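Protein GH61E (Thielavia terrestris, PDB 3EJA) probably acts as a copper-dependent lytic polysaccharide monooxygenase that cleaves crystalline and amorphous polysaccharides by oxidising their glycosidic bonds. Local coordinates at residues P5-G10 and S48-T53; S56-W61 and Y132-E137. All coordinates share one frame; numbering follows the deposited sequence. Where two conformers were deposited one is given.

Overall arrangement
Both contacts bridge the two sheets of the beta sandwich, with centres about 8 Å apart. Interaction 1 joins edge strands, 3-7 of the three-stranded sheet and 50-53 of the five-stranded one, at the partly buried edge of the sandwich. Interaction 2 is deeper and buried. It sets strand 57-63 against strand 130-140, both inner strands of their sheets. Backbone bonds join the two contacts, Arg6 O to Trp61 N within the sheet and Asn8 N to Thr59 O just beyond strand 3-7. The chemistry follows the depth. The edge contact mixes leucine and valine with an amide and a water, beside a glycosylated asparagine. The inner one is apolar, with an alanine methyl over a tyrosine ring.

Interaction 1: P5-G10 and S48-T53; sequences PRVNDG and SVLNTT. With NAG (2-acetamido-2-deoxy-beta-D-glucopyranose), chain E.
Leu50 meets Val7 and Asn8 at an edge of the beta sandwich, the fibronectin type III-like fold of this AA9 protein. Strand 3-7 is an edge of one sheet. Strand 50-53 is an edge of the other. No direct hydrogen bond joins the two segments.

The apolar part is small. Leu50 CD2 lies 3.9 Å from Val7 CG2. Leu50 CG is anti to the backbone N (chi1 173°), which sends the two methyls across to the other sheet. Val7 also touches Tyr60 of strand 57-63 and Ala157 of strand 151-162, and Leu50 touches Val58.

The amide of Asn8 meets the same leucine. Its ND2 stands 3.7 Å from Leu50 CD1 and 3.9 Å from Leu50 CD2, so the nitrogen end of the amide rests against both methyls. The two side chains cross at about a right angle. The other end of the amide is fixed by strand 57-63, where Asn8 OD1 accepts a hydrogen bond from Thr59 N.

The polar link across the contact runs through a water. It accepts from Asn8 ND2 at 3.0 Å and lies 3.0 Å from Thr52 OG1. Thr52 OG1 is also hydrogen-bonded to Ser56 OG.

Local to segment 5-10, residues Val7 to Gly10 form a type II' beta turn, closed by Gly10 N to Val7 O at 3.0 Å. Asn8 takes the first inner position of that turn, with phi 42° and psi -123°. The turn carries the chain away from the strand just after the contact.

The sugar is on the far side of strand 50-53. The CB of Asn51 points away from segment 5-10, and its ND2 is bonded covalently to C1 of the N-acetylglucosamine at 1.4 Å.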
loop_
_atom_site.group_PDB
_atom_site.type_symbol
_atom_site.label_atom_id
_atom_site.label_comp_id
_atom_site.label_asym_id
_atom_site.label_seq_id
_atom_site.Cartn_x
_atom_site.Cartn_y
_atom_site.Cartn_z
ATOM N N PRO A 5 -7.286 8.039 3.503
ATOM C CA PRO A 5 -7.189 8.861 4.723
ATOM C C PRO A 5 -7.476 8.171 6.073
ATOM O O PRO A 5 -7.116 8.721 7.118
ATOM C CB PRO A 5 -8.228 9.955 4.473
ATOM C CG PRO A 5 -9.320 9.253 3.676
ATOM C CD PRO A 5 -8.609 8.170 2.855
ATOM N N ARG A 6 -8.115 7.000 6.052
ATOM C CA ARG A 6 -8.671 6.404 7.275
ATOM C C ARG A 6 -8.559 4.888 7.342
ATOM O O ARG A 6 -8.611 4.197 6.314
ATOM C CB ARG A 6 -10.171 6.735 7.394
ATOM C CG ARG A 6 -10.533 8.195 7.540
ATOM C CD ARG A 6 -12.054 8.411 7.524
ATOM N NE ARG A 6 -12.623 8.312 6.181
ATOM C CZ ARG A 6 -13.536 7.420 5.799
ATOM N NH1 ARG A 6 -14.023 6.529 6.656
ATOM N NH2 ARG A 6 -13.970 7.420 4.544
ATOM N N VAL A 7 -8.458 4.379 8.566
ATOM C CA VAL A 7 -8.567 2.944 8.830
ATOM C C VAL A 7 -9.693 2.693 9.833
ATOM O O VAL A 7 -9.950 3.536 10.708
ATOM C CB VAL A 7 -7.238 2.310 9.329
ATOM C CG1 VAL A 7 -6.275 2.103 8.158
ATOM C CG2 VAL A 7 -6.596 3.149 10.444
ATOM N N ASN A 8 -10.357 1.548 9.686
ATOM C CA ASN A 8 -11.523 1.185 10.509
ATOM C C ASN A 8 -12.496 2.350 10.741
ATOM O O ASN A 8 -12.976 2.962 9.781
ATOM C CB ASN A 8 -11.083 0.534 11.832
ATOM C CG ASN A 8 -10.509 -0.855 11.629
ATOM O OD1 ASN A 8 -10.259 -1.271 10.500
ATOM N ND2 ASN A 8 -10.292 -1.577 12.720
ATOM N N ASP A 9 -12.763 2.671 12.009
ATOM C CA ASP A 9 -13.738 3.715 12.368
ATOM C C ASP A 9 -13.087 5.076 12.679
ATOM O O ASP A 9 -13.749 6.002 13.178
ATOM C CB ASP A 9 -14.543 3.260 13.591
ATOM C CG ASP A 9 -13.667 3.055 14.827
ATOM O OD1 ASP A 9 -12.484 2.654 14.687
ATOM O OD2 ASP A 9 -14.170 3.294 15.944
ATOM N N GLY A 10 -11.796 5.200 12.384
ATOM C CA GLY A 10 -11.050 6.418 12.684
ATOM C C GLY A 10 -11.338 7.563 11.728
ATOM O O GLY A 10 -11.895 7.361 10.646
ATOM N N SER A 48 -2.569 8.989 16.490
ATOM C CA SER A 48 -3.100 7.803 17.136
ATOM C C SER A 48 -2.596 6.508 16.500
ATOM O O SER A 48 -2.004 6.521 15.410
ATOM C CB SER A 48 -4.633 7.861 17.135
ATOM O OG SER A 48 -5.180 6.738 17.790
ATOM N N VAL A 49 -2.823 5.398 17.205
ATOM C CA VAL A 49 -2.451 4.066 16.753
ATOM C C VAL A 49 -3.691 3.169 16.777
ATOM O O VAL A 49 -4.477 3.214 17.733
ATOM C CB VAL A 49 -1.328 3.473 17.652
ATOM C CG1 VAL A 49 -0.995 2.034 17.252
ATOM C CG2 VAL A 49 -0.071 4.350 17.592
ATOM N N LEU A 50 -3.871 2.367 15.727
ATOM C CA LEU A 50 -4.975 1.415 15.678
ATOM C C LEU A 50 -4.580 0.075 16.299
ATOM O O LEU A 50 -3.668 -0.598 15.816
ATOM C CB LEU A 50 -5.461 1.205 14.232
ATOM C CG LEU A 50 -6.506 0.110 13.954
ATOM C CD1 LEU A 50 -7.865 0.452 14.557
ATOM C CD2 LEU A 50 -6.656 -0.156 12.460
ATOM N N ASN A 51 -5.276 -0.309 17.364
ATOM C CA ASN A 51 -5.095 -1.629 17.966
ATOM C C ASN A 51 -5.830 -2.690 17.166
ATOM O O ASN A 51 -7.009 -2.532 16.846
ATOM C CB ASN A 51 -5.602 -1.655 19.412
ATOM C CG ASN A 51 -4.830 -0.722 20.329
ATOM O OD1 ASN A 51 -3.743 -0.237 19.988
ATOM N ND2 ASN A 51 -5.398 -0.469 21.514
ATOM N N THR A 52 -5.125 -3.768 16.845
ATOM C CA THR A 52 -5.718 -4.887 16.128
ATOM C C THR A 52 -4.973 -6.179 16.473
ATOM O O THR A 52 -3.866 -6.138 17.002
ATOM C CB THR A 52 -5.756 -4.629 14.596
ATOM O OG1 THR A 52 -6.741 -5.476 13.987
ATOM C CG2 THR A 52 -4.375 -4.845 13.948
ATOM N N THR A 53 -5.588 -7.321 16.198
ATOM C CA THR A 53 -4.948 -8.600 16.488
ATOM C C THR A 53 -4.467 -9.248 15.205
ATOM O O THR A 53 -5.047 -9.030 14.137
ATOM C CB THR A 53 -5.896 -9.576 17.228
ATOM O OG1 THR A 53 -6.987 -9.937 16.367
ATOM C CG2 THR A 53 -6.433 -8.936 18.513
HETATM C C1 NAG E . -4.570 0.356 22.360
HETATM C C2 NAG E . -5.579 0.953 23.342
HETATM C C3 NAG E . -4.892 1.717 24.473
HETATM C C4 NAG E . -3.746 0.905 25.077
HETATM C C5 NAG E . -2.830 0.409 23.950
HETATM C C6 NAG E . -1.598 -0.366 24.428
HETATM C C7 NAG E . -7.743 1.474 22.372
HETATM C C8 NAG E . -8.546 2.449 21.558
HETATM N N2 NAG E . -6.495 1.836 22.644
HETATM O O3 NAG E . -5.846 2.037 25.461
HETATM O O4 NAG E . -3.043 1.730 25.976
HETATM O O5 NAG E . -3.598 -0.391 23.068
HETATM O O6 NAG E . -0.610 -0.346 23.415
HETATM O O7 NAG E . -8.231 0.408 22.751
HETATM O O HOH W 1 -9.277 -4.422 12.719
#

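Interaction 2: S56-W61 and Y132-E137; sequences STVTYW and YLLRAE
Strands 57-61 and 132-137 run in the same general direction at 43°, with their axes 9.2 Å apart at closest approach, and no hydrogen bond passes between them. The side chains of Val58 and Tyr60 face those of Leu134 and Ala136 across the gap.

Tyr60 touches both Leu134 and Ala136. Ala136 CB sits over the centre of one ring face in a CH-pi contact, 3.6 Å from the centroid and 9° off the ring normal. Leu134 lies beside the CD2-CE2 edge of the ring, its CD2 methyl 3.8 Å from Tyr60 CD2 and slightly to the side away from Ala136. The carbonyl oxygen of Leu134 lies at the ring edge, near its plane, 3.6 Å from Tyr60 CE2. The phenol oxygen is hydrogen-bonded to Ser155 OG on strand 151-162, which satisfies the buried hydroxyl.

This is face-to-face packing of the two sheets of a beta sandwich, in the core of the immunoglobulin-like fold. Ala136 is about 8 Å from Tyr153 between side chains. Tyr153, His1 and His68 form the magnesium site here, and probably hold copper in the working enzyme.

At the other end of the row, Val58 CG1 is 4.0 Å from Leu134 CD2. With chi1 at 172°, Leu134 brings CD2 against both Val58 and Tyr60. On the opposite face of strand 132-137, Arg135 NH2 forms a salt bridge to Glu137 OE1 at 2.7 Å.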
loop_
_atom_site.group_PDB
_atom_site.type_symbol
_atom_site.label_atom_id
_atom_site.label_comp_id
_atom_site.label_asym_id
_atom_site.label_seq_id
_atom_site.Cartn_x
_atom_site.Cartn_y
_atom_site.Cartn_z
ATOM N N SER A 56 -6.811 -10.706 12.280
ATOM C CA SER A 56 -7.991 -9.871 12.074
ATOM C C SER A 56 -7.913 -9.123 10.742
ATOM O O SER A 56 -6.899 -9.178 10.040
ATOM C CB SER A 56 -8.177 -8.885 13.238
ATOM O OG SER A 56 -7.228 -7.835 13.164
ATOM N N THR A 57 -8.999 -8.435 10.398
ATOM C CA THR A 57 -9.064 -7.626 9.189
ATOM C C THR A 57 -9.065 -6.146 9.551
ATOM O O THR A 57 -9.823 -5.714 10.414
ATOM C CB THR A 57 -10.327 -7.970 8.366
ATOM O OG1 THR A 57 -10.270 -9.341 7.957
ATOM C CG2 THR A 57 -10.443 -7.081 7.134
ATOM N N VAL A 58 -8.196 -5.375 8.905
ATOM C CA VAL A 58 -8.237 -3.925 9.027
ATOM C C VAL A 58 -8.913 -3.363 7.774
ATOM O O VAL A 58 -8.609 -3.783 6.660
ATOM C CB VAL A 58 -6.817 -3.317 9.213
ATOM C CG1 VAL A 58 -6.845 -1.800 9.029
ATOM C CG2 VAL A 58 -6.245 -3.688 10.586
ATOM N N THR A 59 -9.847 -2.434 7.964
ATOM C CA THR A 59 -10.484 -1.765 6.834
ATOM C C THR A 59 -9.695 -0.510 6.487
ATOM O O THR A 59 -9.525 0.377 7.333
ATOM C CB THR A 59 -11.967 -1.423 7.142
ATOM O OG1 THR A 59 -12.696 -2.643 7.337
ATOM C CG2 THR A 59 -12.595 -0.644 5.997
ATOM N N TYR A 60 -9.186 -0.446 5.257
ATOM C CA TYR A 60 -8.518 0.762 4.779
ATOM C C TYR A 60 -9.459 1.473 3.818
ATOM O O TYR A 60 -10.007 0.852 2.892
ATOM C CB TYR A 60 -7.179 0.434 4.100
ATOM C CG TYR A 60 -6.016 1.360 4.478
ATOM C CD1 TYR A 60 -6.105 2.741 4.313
ATOM C CD2 TYR A 60 -4.821 0.832 4.980
ATOM C CE1 TYR A 60 -5.036 3.585 4.650
ATOM C CE2 TYR A 60 -3.741 1.667 5.329
ATOM C CZ TYR A 60 -3.854 3.037 5.148
ATOM O OH TYR A 60 -2.794 3.852 5.474
ATOM N N TRP A 61 -9.668 2.764 4.055
ATOM C CA TRP A 61 -10.634 3.545 3.283
ATOM C C TRP A 61 -9.932 4.417 2.257
ATOM O O TRP A 61 -8.922 5.050 2.564
ATOM C CB TRP A 61 -11.487 4.432 4.202
ATOM C CG TRP A 61 -12.405 3.677 5.109
ATOM C CD1 TRP A 61 -12.137 3.250 6.380
ATOM C CD2 TRP A 61 -13.752 3.263 4.821
ATOM N NE1 TRP A 61 -13.230 2.597 6.903
ATOM C CE2 TRP A 61 -14.235 2.590 5.969
ATOM C CE3 TRP A 61 -14.598 3.402 3.706
ATOM C CZ2 TRP A 61 -15.528 2.041 6.034
ATOM C CZ3 TRP A 61 -15.889 2.860 3.774
ATOM C CH2 TRP A 61 -16.333 2.184 4.928
ATOM N N TYR A 132 3.381 -1.846 13.909
ATOM C CA TYR A 132 3.599 -1.941 12.467
ATOM C C TYR A 132 3.142 -0.682 11.737
ATOM O O TYR A 132 2.226 0.023 12.184
ATOM C CB TYR A 132 2.826 -3.131 11.883
ATOM C CG TYR A 132 3.395 -4.509 12.159
ATOM C CD1 TYR A 132 3.158 -5.163 13.377
ATOM C CD2 TYR A 132 4.121 -5.184 11.179
ATOM C CE1 TYR A 132 3.659 -6.441 13.617
ATOM C CE2 TYR A 132 4.630 -6.458 11.405
ATOM C CZ TYR A 132 4.396 -7.081 12.630
ATOM O OH TYR A 132 4.888 -8.346 12.853
ATOM N N LEU A 133 3.788 -0.409 10.606
ATOM C CA LEU A 133 3.238 0.500 9.621
ATOM C C LEU A 133 2.530 -0.356 8.567
ATOM O O LEU A 133 3.045 -1.400 8.161
ATOM C CB LEU A 133 4.341 1.345 8.969
ATOM C CG LEU A 133 5.108 2.377 9.806
ATOM C CD1 LEU A 133 6.293 2.963 9.024
ATOM C CD2 LEU A 133 4.182 3.491 10.300
ATOM N N LEU A 134 1.350 0.091 8.151
ATOM C CA LEU A 134 0.582 -0.571 7.108
ATOM C C LEU A 134 0.453 0.383 5.921
ATOM O O LEU A 134 -0.197 1.433 6.011
ATOM C CB LEU A 134 -0.797 -0.989 7.639
ATOM C CG LEU A 134 -1.829 -1.541 6.639
ATOM C CD1 LEU A 134 -1.367 -2.867 6.005
ATOM C CD2 LEU A 134 -3.183 -1.697 7.330
ATOM N N ARG A 135 1.089 0.019 4.816
ATOM C CA ARG A 135 1.134 0.861 3.629
ATOM C C ARG A 135 0.015 0.486 2.661
ATOM O O ARG A 135 -0.091 -0.682 2.259
ATOM C CB ARG A 135 2.508 0.729 2.958
ATOM C CG ARG A 135 2.674 1.483 1.645
ATOM C CD ARG A 135 4.061 1.213 1.047
ATOM N NE ARG A 135 4.253 1.922 -0.223
ATOM C CZ ARG A 135 3.913 1.429 -1.414
ATOM N NH1 ARG A 135 3.383 0.214 -1.515
ATOM N NH2 ARG A 135 4.111 2.146 -2.511
ATOM N N ALA A 136 -0.807 1.479 2.304
ATOM C CA ALA A 136 -1.872 1.321 1.300
ATOM C C ALA A 136 -1.374 1.863 -0.016
ATOM O O ALA A 136 -0.726 2.913 -0.054
ATOM C CB ALA A 136 -3.139 2.070 1.715
ATOM N N GLU A 137 -1.663 1.138 -1.094
ATOM C CA GLU A 137 -1.272 1.557 -2.418
ATOM C C GLU A 137 -2.338 1.209 -3.454
ATOM O O GLU A 137 -2.878 0.108 -3.430
ATOM C CB GLU A 137 0.041 0.858 -2.772
ATOM C CG GLU A 137 0.466 0.933 -4.215
ATOM C CD GLU A 137 1.684 0.081 -4.456
ATOM O OE1 GLU A 137 2.790 0.629 -4.383
ATOM O OE2 GLU A 137 1.544 -1.139 -4.664
#